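Local coordinates for histidine-containing phosphotransfer protein (Zea mays, PDB 1WN0) that probably relays phosphoryl groups from cytokinin sensor histidine kinases to response regulators in a multistep His-to-Asp phosphorelay, at residues Q29-Q34 and G41-V46; D73-Y78 and M99-L104; S15-S20 and Y125-K130. All blocks are in the same frame, centred on the assembly; numbering follows the deposited sequence.

Contact 1 of 3, residues Q29-Q34 and G41-V46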
ATOM      1  N   GLN A  29      14.533  -4.217   6.168  1.00 56.36           N
ATOM      2  CA  GLN A  29      15.675  -4.302   5.247  1.00 56.58           C
ATOM      3  C   GLN A  29      15.832  -2.945   4.517  1.00 54.52           C
ATOM      4  O   GLN A  29      16.905  -2.406   4.365  1.00 51.38           O
ATOM      5  CB  GLN A  29      15.450  -5.476   4.285  1.00 57.30           C
ATOM      6  CG  GLN A  29      16.711  -6.157   3.821  1.00 62.50           C
ATOM      7  CD  GLN A  29      16.832  -6.156   2.277  1.00 68.34           C
ATOM      8  OE1 GLN A  29      17.425  -5.252   1.657  1.00 61.43           O
ATOM      9  NE2 GLN A  29      16.285  -7.204   1.674  1.00 72.28           N
ATOM     10  N   LEU A  30      14.709  -2.349   4.189  1.00 54.27           N
ATOM     11  CA  LEU A  30      14.708  -1.049   3.539  1.00 55.00           C
ATOM     12  C   LEU A  30      15.315   0.029   4.356  1.00 54.99           C
ATOM     13  O   LEU A  30      16.044   0.828   3.851  1.00 52.94           O
ATOM     14  CB  LEU A  30      13.285  -0.630   3.215  1.00 54.20           C
ATOM     15  CG  LEU A  30      12.928  -0.516   1.803  1.00 54.62           C
ATOM     16  CD1 LEU A  30      11.560   0.152   1.744  1.00 54.98           C
ATOM     17  CD2 LEU A  30      13.931   0.311   1.136  1.00 55.20           C
ATOM     18  N   GLN A  31      14.947   0.068   5.625  1.00 57.56           N
ATOM     19  CA  GLN A  31      15.280   1.166   6.465  1.00 60.02           C
ATOM     20  C   GLN A  31      16.699   1.005   6.921  1.00 60.87           C
ATOM     21  O   GLN A  31      17.361   1.964   7.307  1.00 61.64           O
ATOM     22  CB  GLN A  31      14.332   1.157   7.689  1.00 61.55           C
ATOM     23  CG  GLN A  31      13.868   2.549   8.306  1.00 63.57           C
ATOM     24  CD  GLN A  31      14.006   3.853   7.485  1.00 63.08           C
ATOM     25  OE1 GLN A  31      13.131   4.216   6.694  1.00 68.20           O
ATOM     26  NE2 GLN A  31      15.041   4.610   7.777  1.00 68.07           N
ATOM     27  N   MET A  32      17.171  -0.226   6.945  1.00 62.13           N
ATOM     28  CA  MET A  32      18.615  -0.511   7.248  1.00 63.92           C
ATOM     29  C   MET A  32      19.488   0.237   6.181  1.00 62.38           C
ATOM     30  O   MET A  32      20.552   0.741   6.460  1.00 61.07           O
ATOM     31  CB  MET A  32      18.889  -2.064   7.305  1.00 64.54           C
ATOM     32  CG  MET A  32      19.547  -2.694   8.580  1.00 71.42           C
ATOM     33  SD  MET A  32      19.274  -2.022  10.386  1.00 79.45           S
ATOM     34  CE  MET A  32      17.293  -2.092  10.578  1.00 81.92           C
ATOM     35  N   LEU A  33      18.956   0.339   4.966  1.00 61.82           N
ATOM     36  CA  LEU A  33      19.580   1.075   3.901  1.00 61.30           C
ATOM     37  C   LEU A  33      19.662   2.576   4.218  1.00 61.54           C
ATOM     38  O   LEU A  33      20.681   3.145   3.988  1.00 60.69           O
ATOM     39  CB  LEU A  33      18.785   0.825   2.620  1.00 61.31           C
ATOM     40  CG  LEU A  33      19.313   0.196   1.326  1.00 62.36           C
ATOM     41  CD1 LEU A  33      20.679  -0.671   1.508  1.00 59.70           C
ATOM     42  CD2 LEU A  33      18.120  -0.508   0.525  1.00 55.93           C
ATOM     43  N   GLN A  34      18.588   3.197   4.720  1.00 62.77           N
ATOM     44  CA  GLN A  34      18.522   4.648   4.991  1.00 64.35           C
ATOM     45  C   GLN A  34      19.467   5.001   6.136  1.00 65.20           C
ATOM     46  O   GLN A  34      20.123   6.035   6.087  1.00 62.14           O
ATOM     47  CB  GLN A  34      17.047   5.077   5.244  1.00 65.21           C
ATOM     48  CG  GLN A  34      16.544   6.605   5.451  1.00 68.50           C
ATOM     49  CD  GLN A  34      16.912   7.756   4.366  1.00 72.77           C
ATOM     50  OE1 GLN A  34      16.357   7.892   3.191  1.00 71.93           O
ATOM     51  NE2 GLN A  34      17.755   8.654   4.856  1.00 68.28           N
ATOM     52  N   GLY A  41      18.546   9.061  -0.568  1.00 48.02           N
ATOM     53  CA  GLY A  41      17.273   9.382  -1.196  1.00 47.75           C
ATOM     54  C   GLY A  41      16.505   8.139  -1.676  1.00 47.58           C
ATOM     55  O   GLY A  41      15.353   8.297  -2.233  1.00 49.35           O
ATOM     56  N   PHE A  42      17.127   6.946  -1.534  1.00 45.05           N
ATOM     57  CA  PHE A  42      16.584   5.725  -2.082  1.00 44.70           C
ATOM     58  C   PHE A  42      15.303   5.297  -1.384  1.00 42.51           C
ATOM     59  O   PHE A  42      14.222   5.114  -2.025  1.00 40.51           O
ATOM     60  CB  PHE A  42      17.582   4.550  -2.105  1.00 44.18           C
ATOM     61  CG  PHE A  42      17.039   3.284  -2.811  1.00 41.02           C
ATOM     62  CD1 PHE A  42      16.829   3.284  -4.144  1.00 39.96           C
ATOM     63  CD2 PHE A  42      16.760   2.146  -2.102  1.00 40.17           C
ATOM     64  CE1 PHE A  42      16.380   2.154  -4.740  1.00 39.73           C
ATOM     65  CE2 PHE A  42      16.340   1.011  -2.676  1.00 36.71           C
ATOM     66  CZ  PHE A  42      16.148   1.015  -4.008  1.00 40.83           C
ATOM     67  N   VAL A  43      15.453   5.086  -0.108  1.00 39.77           N
ATOM     68  CA  VAL A  43      14.332   4.807   0.731  1.00 41.62           C
ATOM     69  C   VAL A  43      13.167   5.782   0.528  1.00 42.39           C
ATOM     70  O   VAL A  43      12.050   5.327   0.256  1.00 44.62           O
ATOM     71  CB  VAL A  43      14.708   4.735   2.216  1.00 41.25           C
ATOM     72  CG1 VAL A  43      13.467   4.532   3.082  1.00 44.08           C
ATOM     73  CG2 VAL A  43      15.517   3.563   2.429  1.00 41.96           C
ATOM     74  N   ALA A  44      13.456   7.089   0.586  1.00 40.60           N
ATOM     75  CA  ALA A  44      12.454   8.113   0.451  1.00 41.04           C
ATOM     76  C   ALA A  44      11.750   8.057  -0.895  1.00 40.32           C
ATOM     77  O   ALA A  44      10.551   8.320  -0.954  1.00 40.86           O
ATOM     78  CB  ALA A  44      13.071   9.617   0.745  1.00 40.76           C
ATOM     79  N   GLU A  45      12.511   7.819  -1.971  1.00 40.04           N
ATOM     80  CA  GLU A  45      11.954   7.755  -3.309  1.00 39.74           C
ATOM     81  C   GLU A  45      10.999   6.514  -3.458  1.00 40.40           C
ATOM     82  O   GLU A  45       9.899   6.596  -4.049  1.00 40.55           O
ATOM     83  CB  GLU A  45      13.077   7.598  -4.273  1.00 40.06           C
ATOM     84  CG  GLU A  45      12.656   7.870  -5.667  1.00 43.79           C
ATOM     85  CD  GLU A  45      13.730   7.600  -6.666  1.00 49.66           C
ATOM     86  OE1 GLU A  45      13.240   7.371  -7.818  1.00 46.41           O
ATOM     87  OE2 GLU A  45      14.988   7.612  -6.327  1.00 43.10           O
ATOM     88  N   VAL A  46      11.420   5.375  -2.917  1.00 39.72           N
ATOM     89  CA  VAL A  46      10.649   4.127  -3.012  1.00 39.13           C
ATOM     90  C   VAL A  46       9.343   4.314  -2.247  1.00 40.53           C
ATOM     91  O   VAL A  46       8.251   3.933  -2.699  1.00 41.47           O
ATOM     92  CB  VAL A  46      11.428   2.930  -2.437  1.00 38.65           C
ATOM     93  CG1 VAL A  46      10.555   1.762  -2.245  1.00 39.44           C
ATOM     94  CG2 VAL A  46      12.514   2.513  -3.392  1.00 38.63           C
TER

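Contact 2 of 3, residues D73-Y78 and M99-L104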
ATOM      1  N   ASP A  73     -11.633  -7.454 -15.174  1.00 35.26           N
ATOM      2  CA  ASP A  73     -10.271  -7.747 -15.610  1.00 37.16           C
ATOM      3  C   ASP A  73      -9.323  -6.546 -15.355  1.00 36.50           C
ATOM      4  O   ASP A  73      -8.195  -6.729 -14.879  1.00 37.88           O
ATOM      5  CB  ASP A  73     -10.209  -7.968 -17.176  1.00 38.94           C
ATOM      6  CG  ASP A  73     -10.982  -9.212 -17.650  1.00 42.53           C
ATOM      7  OD1 ASP A  73     -11.237 -10.120 -16.832  1.00 46.24           O
ATOM      8  OD2 ASP A  73     -11.336  -9.367 -18.819  1.00 49.23           O
ATOM      9  N   LYS A  74      -9.794  -5.350 -15.704  1.00 34.40           N
ATOM     10  CA  LYS A  74      -9.111  -4.131 -15.318  1.00 33.31           C
ATOM     11  C   LYS A  74      -9.007  -3.882 -13.834  1.00 32.79           C
ATOM     12  O   LYS A  74      -7.924  -3.428 -13.405  1.00 30.06           O
ATOM     13  CB  LYS A  74      -9.748  -2.918 -15.971  1.00 33.92           C
ATOM     14  CG  LYS A  74      -8.867  -1.693 -15.935  1.00 38.75           C
ATOM     15  CD  LYS A  74      -9.423  -0.475 -16.734  1.00 45.44           C
ATOM     16  CE  LYS A  74      -9.344  -0.712 -18.289  1.00 52.84           C
ATOM     17  NZ  LYS A  74      -9.506   0.610 -19.028  1.00 52.44           N
ATOM     18  N   VAL A  75     -10.088  -4.140 -13.047  1.00 33.02           N
ATOM     19  CA  VAL A  75      -9.914  -3.951 -11.554  1.00 34.04           C
ATOM     20  C   VAL A  75      -8.791  -4.861 -11.112  1.00 31.50           C
ATOM     21  O   VAL A  75      -7.909  -4.517 -10.328  1.00 33.44           O
ATOM     22  CB  VAL A  75     -11.242  -4.393 -10.849  1.00 34.78           C
ATOM     23  CG1 VAL A  75     -11.155  -4.613  -9.344  1.00 33.97           C
ATOM     24  CG2 VAL A  75     -12.355  -3.450 -11.291  1.00 34.70           C
ATOM     25  N   ASP A  76      -8.875  -6.089 -11.554  1.00 34.77           N
ATOM     26  CA  ASP A  76      -7.868  -7.121 -11.239  1.00 35.43           C
ATOM     27  C   ASP A  76      -6.428  -6.695 -11.661  1.00 34.21           C
ATOM     28  O   ASP A  76      -5.442  -6.689 -10.924  1.00 32.51           O
ATOM     29  CB  ASP A  76      -8.176  -8.443 -11.935  1.00 38.88           C
ATOM     30  CG  ASP A  76      -7.563  -9.606 -11.182  1.00 46.17           C
ATOM     31  OD1 ASP A  76      -8.025  -9.834 -10.040  1.00 59.96           O
ATOM     32  OD2 ASP A  76      -6.525 -10.170 -11.500  1.00 51.11           O
ATOM     33  N   ALA A  77      -6.288  -6.288 -12.879  1.00 33.92           N
ATOM     34  CA  ALA A  77      -4.924  -5.746 -13.230  1.00 33.97           C
ATOM     35  C   ALA A  77      -4.504  -4.524 -12.303  1.00 32.72           C
ATOM     36  O   ALA A  77      -3.290  -4.438 -11.862  1.00 34.05           O
ATOM     37  CB  ALA A  77      -4.849  -5.411 -14.810  1.00 31.24           C
ATOM     38  N   TYR A  78      -5.457  -3.591 -11.949  1.00 32.80           N
ATOM     39  CA  TYR A  78      -5.096  -2.453 -11.039  1.00 32.98           C
ATOM     40  C   TYR A  78      -4.724  -2.957  -9.682  1.00 30.90           C
ATOM     41  O   TYR A  78      -3.694  -2.592  -9.114  1.00 30.67           O
ATOM     42  CB  TYR A  78      -6.135  -1.300 -10.973  1.00 37.99           C
ATOM     43  CG  TYR A  78      -6.074  -0.312 -12.095  1.00 38.16           C
ATOM     44  CD1 TYR A  78      -4.965   0.465 -12.275  1.00 52.93           C
ATOM     45  CD2 TYR A  78      -7.150  -0.119 -12.946  1.00 48.83           C
ATOM     46  CE1 TYR A  78      -4.886   1.392 -13.334  1.00 55.85           C
ATOM     47  CE2 TYR A  78      -7.078   0.738 -14.003  1.00 50.48           C
ATOM     48  CZ  TYR A  78      -5.944   1.476 -14.207  1.00 53.87           C
ATOM     49  OH  TYR A  78      -5.802   2.319 -15.236  1.00 54.05           O
ATOM     50  N   MET A  99      -4.773  -9.312  -2.298  1.00 36.30           N
ATOM     51  CA  MET A  99      -4.925 -10.734  -2.639  1.00 36.78           C
ATOM     52  C   MET A  99      -6.333 -11.318  -2.541  1.00 36.14           C
ATOM     53  O   MET A  99      -6.610 -12.314  -3.160  1.00 31.91           O
ATOM     54  CB  MET A  99      -3.873 -11.597  -1.825  1.00 38.63           C
ATOM     55  CG  MET A  99      -2.302 -11.449  -2.421  1.00 43.83           C
ATOM     56  SD  MET A  99      -1.274 -11.954  -1.029  1.00 60.01           S
ATOM     57  CE  MET A  99      -1.405 -13.898  -1.453  1.00 63.67           C
ATOM     58  N   GLN A 100      -7.238 -10.690  -1.802  1.00 35.54           N
ATOM     59  CA  GLN A 100      -8.637 -11.183  -1.697  1.00 35.23           C
ATOM     60  C   GLN A 100      -9.505 -10.756  -2.818  1.00 37.07           C
ATOM     61  O   GLN A 100     -10.692 -11.117  -2.856  1.00 34.65           O
ATOM     62  CB  GLN A 100      -9.261 -10.708  -0.377  1.00 34.87           C
ATOM     63  CG  GLN A 100      -8.193 -10.796   0.777  1.00 36.40           C
ATOM     64  CD  GLN A 100      -7.441 -12.159   0.860  1.00 37.12           C
ATOM     65  OE1 GLN A 100      -8.095 -13.152   0.739  1.00 38.52           O
ATOM     66  NE2 GLN A 100      -6.066 -12.195   1.156  1.00 38.71           N
ATOM     67  N   PHE A 101      -8.964  -9.931  -3.731  1.00 39.91           N
ATOM     68  CA  PHE A 101      -9.757  -9.436  -4.909  1.00 40.60           C
ATOM     69  C   PHE A 101      -9.922 -10.521  -5.951  1.00 42.86           C
ATOM     70  O   PHE A 101     -10.776 -10.448  -6.859  1.00 42.72           O
ATOM     71  CB  PHE A 101      -9.042  -8.226  -5.548  1.00 40.45           C
ATOM     72  CG  PHE A 101      -9.445  -6.881  -4.965  1.00 35.84           C
ATOM     73  CD1 PHE A 101      -8.821  -6.393  -3.869  1.00 36.35           C
ATOM     74  CD2 PHE A 101     -10.476  -6.124  -5.518  1.00 31.07           C
ATOM     75  CE1 PHE A 101      -9.143  -5.130  -3.372  1.00 34.29           C
ATOM     76  CE2 PHE A 101     -10.798  -4.958  -5.031  1.00 30.91           C
ATOM     77  CZ  PHE A 101     -10.116  -4.437  -3.945  1.00 33.57           C
ATOM     78  N   ARG A 102      -9.074 -11.525  -5.870  1.00 43.91           N
ATOM     79  CA  ARG A 102      -9.103 -12.514  -6.935  1.00 47.30           C
ATOM     80  C   ARG A 102     -10.378 -13.267  -6.954  1.00 43.20           C
ATOM     81  O   ARG A 102     -11.041 -13.380  -7.991  1.00 45.70           O
ATOM     82  CB  ARG A 102      -7.945 -13.526  -6.846  1.00 48.22           C
ATOM     83  CG  ARG A 102      -6.572 -12.779  -7.191  1.00 61.16           C
ATOM     84  CD  ARG A 102      -6.583 -11.132  -7.411  1.00 64.81           C
ATOM     85  NE  ARG A 102      -5.416 -10.527  -6.730  1.00 67.64           N
ATOM     86  CZ  ARG A 102      -4.447  -9.828  -7.336  1.00 72.45           C
ATOM     87  NH1 ARG A 102      -4.534  -9.530  -8.656  1.00 72.77           N
ATOM     88  NH2 ARG A 102      -3.404  -9.424  -6.602  1.00 71.34           N
ATOM     89  N   GLN A 103     -10.764 -13.770  -5.824  1.00 38.72           N
ATOM     90  CA  GLN A 103     -11.981 -14.500  -5.892  1.00 38.17           C
ATOM     91  C   GLN A 103     -13.100 -13.463  -6.255  1.00 35.21           C
ATOM     92  O   GLN A 103     -13.989 -13.780  -6.921  1.00 33.84           O
ATOM     93  CB  GLN A 103     -12.188 -15.359  -4.612  1.00 35.75           C
ATOM     94  CG  GLN A 103     -13.525 -16.172  -4.610  1.00 35.74           C
ATOM     95  CD  GLN A 103     -13.540 -17.218  -5.706  1.00 31.68           C
ATOM     96  OE1 GLN A 103     -12.449 -17.566  -6.201  1.00 33.97           O
ATOM     97  NE2 GLN A 103     -14.767 -17.657  -6.167  1.00 32.52           N
ATOM     98  N   LEU A 104     -12.992 -12.220  -5.758  1.00 34.23           N
ATOM     99  CA  LEU A 104     -14.023 -11.258  -5.947  1.00 34.47           C
ATOM    100  C   LEU A 104     -14.244 -10.902  -7.408  1.00 34.99           C
ATOM    101  O   LEU A 104     -15.378 -10.763  -7.860  1.00 26.97           O
ATOM    102  CB  LEU A 104     -13.721 -10.005  -5.162  1.00 35.40           C
ATOM    103  CG  LEU A 104     -13.671 -10.256  -3.590  1.00 35.16           C
ATOM    104  CD1 LEU A 104     -13.190  -8.977  -3.052  1.00 37.99           C
ATOM    105  CD2 LEU A 104     -14.922 -10.553  -2.937  1.00 29.00           C
TER

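Contact 3 of 3, residues S15-S20 and Y125-K130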
ATOM      1  N   SER A  15       9.139   1.340  15.590  1.00 59.54           N
ATOM      2  CA  SER A  15       8.738   0.116  16.324  1.00 59.57           C
ATOM      3  C   SER A  15       7.243  -0.092  16.354  1.00 59.11           C
ATOM      4  O   SER A  15       6.772  -1.219  16.285  1.00 58.60           O
ATOM      5  CB  SER A  15       9.229   0.111  17.775  1.00 60.08           C
ATOM      6  OG  SER A  15      10.619   0.285  17.815  1.00 61.05           O
ATOM      7  N   SER A  16       6.515   1.007  16.508  1.00 58.00           N
ATOM      8  CA  SER A  16       5.063   0.983  16.473  1.00 58.63           C
ATOM      9  C   SER A  16       4.542   0.438  15.088  1.00 57.91           C
ATOM     10  O   SER A  16       3.588  -0.332  15.010  1.00 56.56           O
ATOM     11  CB  SER A  16       4.535   2.427  16.716  1.00 59.28           C
ATOM     12  OG  SER A  16       3.495   2.801  15.803  1.00 61.15           O
ATOM     13  N   MET A  17       5.214   0.845  14.021  1.00 56.53           N
ATOM     14  CA  MET A  17       4.801   0.440  12.726  1.00 55.53           C
ATOM     15  C   MET A  17       4.960  -1.093  12.616  1.00 56.08           C
ATOM     16  O   MET A  17       4.052  -1.727  12.104  1.00 54.91           O
ATOM     17  CB  MET A  17       5.587   1.190  11.704  1.00 54.18           C
ATOM     18  CG  MET A  17       5.116   2.551  11.583  1.00 52.51           C
ATOM     19  SD  MET A  17       6.305   3.543  10.652  1.00 56.52           S
ATOM     20  CE  MET A  17       6.351   2.696   8.930  1.00 53.02           C
ATOM     21  N   PHE A  18       6.061  -1.684  13.116  1.00 56.33           N
ATOM     22  CA  PHE A  18       6.249  -3.161  12.979  1.00 57.90           C
ATOM     23  C   PHE A  18       5.380  -3.915  13.967  1.00 57.18           C
ATOM     24  O   PHE A  18       4.887  -4.988  13.686  1.00 57.89           O
ATOM     25  CB  PHE A  18       7.666  -3.658  13.332  1.00 58.26           C
ATOM     26  CG  PHE A  18       8.733  -3.118  12.504  1.00 61.62           C
ATOM     27  CD1 PHE A  18       9.506  -2.059  12.952  1.00 68.17           C
ATOM     28  CD2 PHE A  18       9.090  -3.740  11.329  1.00 65.71           C
ATOM     29  CE1 PHE A  18      10.581  -1.525  12.197  1.00 67.56           C
ATOM     30  CE2 PHE A  18      10.198  -3.250  10.566  1.00 68.97           C
ATOM     31  CZ  PHE A  18      10.918  -2.110  11.008  1.00 70.72           C
ATOM     32  N   ALA A  19       5.257  -3.356  15.156  1.00 56.84           N
ATOM     33  CA  ALA A  19       4.642  -4.028  16.270  1.00 56.47           C
ATOM     34  C   ALA A  19       3.155  -4.134  15.995  1.00 56.00           C
ATOM     35  O   ALA A  19       2.536  -5.156  16.247  1.00 56.09           O
ATOM     36  CB  ALA A  19       4.897  -3.236  17.533  1.00 56.86           C
ATOM     37  N   SER A  20       2.598  -3.082  15.423  1.00 56.59           N
ATOM     38  CA  SER A  20       1.204  -3.124  14.883  1.00 56.91           C
ATOM     39  C   SER A  20       1.036  -3.853  13.505  1.00 55.46           C
ATOM     40  O   SER A  20      -0.084  -4.004  12.966  1.00 53.82           O
ATOM     41  CB  SER A  20       0.683  -1.697  14.819  1.00 56.15           C
ATOM     42  OG  SER A  20       1.332  -1.087  13.743  1.00 62.60           O
ATOM     43  N   TYR A 125      -4.412   4.704   3.978  1.00 41.70           N
ATOM     44  CA  TYR A 125      -4.364   6.020   4.614  1.00 42.15           C
ATOM     45  C   TYR A 125      -3.595   5.910   5.927  1.00 44.13           C
ATOM     46  O   TYR A 125      -2.745   6.732   6.185  1.00 44.07           O
ATOM     47  CB  TYR A 125      -5.755   6.587   4.823  1.00 42.89           C
ATOM     48  CG  TYR A 125      -6.473   7.000   3.540  1.00 45.27           C
ATOM     49  CD1 TYR A 125      -5.803   7.158   2.320  1.00 41.97           C
ATOM     50  CD2 TYR A 125      -7.826   7.299   3.559  1.00 49.35           C
ATOM     51  CE1 TYR A 125      -6.509   7.577   1.136  1.00 47.78           C
ATOM     52  CE2 TYR A 125      -8.509   7.725   2.362  1.00 46.32           C
ATOM     53  CZ  TYR A 125      -7.798   7.875   1.198  1.00 43.53           C
ATOM     54  OH  TYR A 125      -8.441   8.249   0.071  1.00 53.63           O
ATOM     55  N   ASP A 126      -3.798   4.863   6.703  1.00 44.59           N
ATOM     56  CA  ASP A 126      -3.074   4.686   7.993  1.00 45.21           C
ATOM     57  C   ASP A 126      -1.551   4.547   7.763  1.00 46.68           C
ATOM     58  O   ASP A 126      -0.727   5.214   8.431  1.00 47.92           O
ATOM     59  CB  ASP A 126      -3.713   3.463   8.670  1.00 45.80           C
ATOM     60  CG  ASP A 126      -3.117   3.117  10.025  1.00 51.42           C
ATOM     61  OD1 ASP A 126      -2.318   3.867  10.646  1.00 57.71           O
ATOM     62  OD2 ASP A 126      -3.403   2.059  10.577  1.00 56.48           O
ATOM     63  N   LEU A 127      -1.125   3.718   6.792  1.00 45.47           N
ATOM     64  CA  LEU A 127       0.282   3.520   6.589  1.00 43.25           C
ATOM     65  C   LEU A 127       0.880   4.730   5.954  1.00 42.98           C
ATOM     66  O   LEU A 127       1.936   5.223   6.353  1.00 40.79           O
ATOM     67  CB  LEU A 127       0.525   2.299   5.732  1.00 43.93           C
ATOM     68  CG  LEU A 127       1.913   1.621   5.727  1.00 45.05           C
ATOM     69  CD1 LEU A 127       2.258   1.073   4.405  1.00 46.80           C
ATOM     70  CD2 LEU A 127       2.973   2.373   6.221  1.00 47.20           C
ATOM     71  N   ARG A 128       0.210   5.280   4.959  1.00 41.82           N
ATOM     72  CA  ARG A 128       0.704   6.520   4.445  1.00 42.67           C
ATOM     73  C   ARG A 128       1.071   7.594   5.518  1.00 46.09           C
ATOM     74  O   ARG A 128       2.162   8.213   5.417  1.00 43.65           O
ATOM     75  CB  ARG A 128      -0.279   7.170   3.534  1.00 42.20           C
ATOM     76  CG  ARG A 128       0.318   8.421   2.884  1.00 41.25           C
ATOM     77  CD  ARG A 128      -0.552   8.907   1.720  1.00 47.02           C
ATOM     78  NE  ARG A 128      -1.789   9.405   2.266  1.00 48.18           N
ATOM     79  CZ  ARG A 128      -2.863   9.815   1.586  1.00 51.75           C
ATOM     80  NH1 ARG A 128      -2.913   9.828   0.219  1.00 50.33           N
ATOM     81  NH2 ARG A 128      -3.890  10.263   2.328  1.00 47.53           N
ATOM     82  N   ASN A 129       0.129   7.838   6.473  1.00 46.67           N
ATOM     83  CA  ASN A 129       0.322   8.845   7.496  1.00 49.63           C
ATOM     84  C   ASN A 129       1.529   8.567   8.329  1.00 50.36           C
ATOM     85  O   ASN A 129       2.221   9.493   8.658  1.00 51.26           O
ATOM     86  CB  ASN A 129      -0.911   9.088   8.432  1.00 50.49           C
ATOM     87  CG  ASN A 129      -2.124   9.739   7.635  1.00 55.50           C
ATOM     88  OD1 ASN A 129      -1.907  10.451   6.592  1.00 56.70           O
ATOM     89  ND2 ASN A 129      -3.386   9.491   8.122  1.00 55.88           N
ATOM     90  N   LYS A 130       1.750   7.312   8.676  1.00 49.90           N
ATOM     91  CA  LYS A 130       2.917   6.933   9.355  1.00 49.88           C
ATOM     92  C   LYS A 130       4.161   7.238   8.533  1.00 49.19           C
ATOM     93  O   LYS A 130       5.148   7.772   9.044  1.00 50.32           O
ATOM     94  CB  LYS A 130       2.870   5.447   9.680  1.00 50.52           C
ATOM     95  CG  LYS A 130       1.685   5.049  10.544  1.00 55.50           C
ATOM     96  CD  LYS A 130       1.912   5.288  11.987  1.00 61.01           C
ATOM     97  CE  LYS A 130       0.709   4.917  12.750  1.00 65.03           C
ATOM     98  NZ  LYS A 130      -0.453   5.241  11.966  1.00 70.00           N
TER

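Contact 1 of 3, residues Q29-Q34 and G41-V46
Val43 is the bump of this contact, and Leu30, Gln31, Leu33 and Gln34 make the hollow that takes it, a knob-into-hole fit between helix 25-34 and the first turn of helix 42-64. The two short axes stay 9.4 Å apart at closest approach and run at 136°, so the chain comes back roughly antiparallel after the connecting loop. Val43 points toward the partner, and its two methyls divide the hollow. CG1, anti to the backbone N (chi1 176°), comes up against Gln31 OE1 at 3.6 Å; CG2 comes against the backbone, 3.1 Å from Leu30 O, with Gln34 CB at 3.5 Å and Leu30 CD2 at 3.8 Å from it. The Gln34 chain bends at chi2 (53°) and brings OE1 over the Val43 CB, at 3.7 Å.

Smaller fits flank the knob. Leu33 CD2 meets the Phe42 ring obliquely, 4.0 Å from CE2, while Val46 CG2 lies over one face of that ring, near its rim, from within the same helix. One turn further on, Leu30 CD1 just reaches Val46 CG1 at 4.4 Å. Gly41, with a positive phi, holds the N-cap position, and its carbonyl takes the Glu45 N-H in the first turn. Beyond the pair, Met134 and Glu138 of helix 110-138 touch Gln31.

Shape and aliphatic contact do the joining here: Gln34 offers CB, CG and its amide oxygen to the valine, Gln31 its amide oxygen only, and the main-chain oxygen of Leu30 also faces a methyl. The buried Gln31 OE1 finds no polar partner in the model, probably a cost paid for the packing.

Contact 2 of 3, residues D73-Y78 and M99-L104
With its CG anti to the backbone N (chi1 -155°), Asp76 carries its carboxylate across to Arg102, whose own chain folds at chi2 (6°) and again at chi3 to carry the guanidinium back to meet it. The two side chains cross at about a right angle between two helices of the four-helix bundle of this histidine phosphotransfer protein: helix 72-88, which bears His80, the predicted phosphorylation site, and the short helix 101-106.

The ionic pairing is a long one. Asp76 OD2 forms a salt bridge with Arg102 NH1 at 3.5 Å, lying at the edge of the guanidinium and in its plane, but the carboxylate is turned 67° from that plane, so the two groups do not pair flat, as a two-pronged bridge would require. The attraction is probably more electrostatic than directional.

Beneath this pair, on the side turned to the bundle interior, Val75 CG1 approaches the Phe101 ring obliquely, 4.2 Å from CD2. Phe101 is buried and also packs on Val79 and on Cys113 and Ala116 of helix 110-138, the next helix in the chain; Val75 leans on Leu61 of helix 42-64. A polar contact between partly exposed side chains thus sits beside an apolar one between buried ones. The Arg102 side chain also touches Val79, His80 and Lys83, which places it next to the predicted phosphohistidine, where its positive charge may influence the electrostatics.

The other carboxylate oxygen lies nearer to the aliphatic stem than to the nitrogens: Asp76 OD1 is 3.3 Å from Arg102 CD.

Contact 3 of 3, residues S15-S20 and Y125-K130
Van der Waals contact joins Met17 to Lys130 and Leu127. The methionine slides past the lysine in the opposite direction, its SD 4.0 Å from Lys130 CB and its CG 4.1 Å from the same atom. A bend at chi3 (62°) brings the Met17 methyl up to Leu127, where CE lies 4.3 Å from Leu127 CD2. Met17 also touches Val23, in the loop after its helix, and Leu127 touches Phe50 of helix 42-64.

The ionic bond runs within helix 110-138. Lys130 starts out toward helix 10-19, but bends at chi2 and chi4 lead its ammonium back to Asp126, where NZ donates to OD1 at 2.7 Å, nearly along that oxygen's C-O axis. Met17 is thus offered the base of the lysine, while the charge is settled one turn earlier in the helix.

Among hydrogen bonds, Ser16 O is gripped twice at the end of helix 10-19: by Ser20 N, and by Ser20 OG at 2.7 Å, the hydroxyl tilted 20° from the carbonyl plane.

The Met17 packing sets a short N-terminal helix against the long last helix of an HPt-type helical bundle.

How the contacts relate
Contact 3 is the buried one of the three, although its interface is small; contacts 1 and 2 are partly buried and lie on opposite sides of the chain's centre, their own centres 29 Å apart. No helix is shared between them, yet the set is threaded together: helices 10-19 and 25-34, of contacts 3 and 1, follow each other, as do helices 42-64 and 72-88, of contacts 1 and 2. Helix 110-138, a partner in contact 3, also touches both other contacts. Chemistry differs too: contact 1 fits a knob into a hole, contact 2 pairs charges across helices beside an apolar core, and contact 3 crosses by methionine packing alone and keeps its charges within one helix.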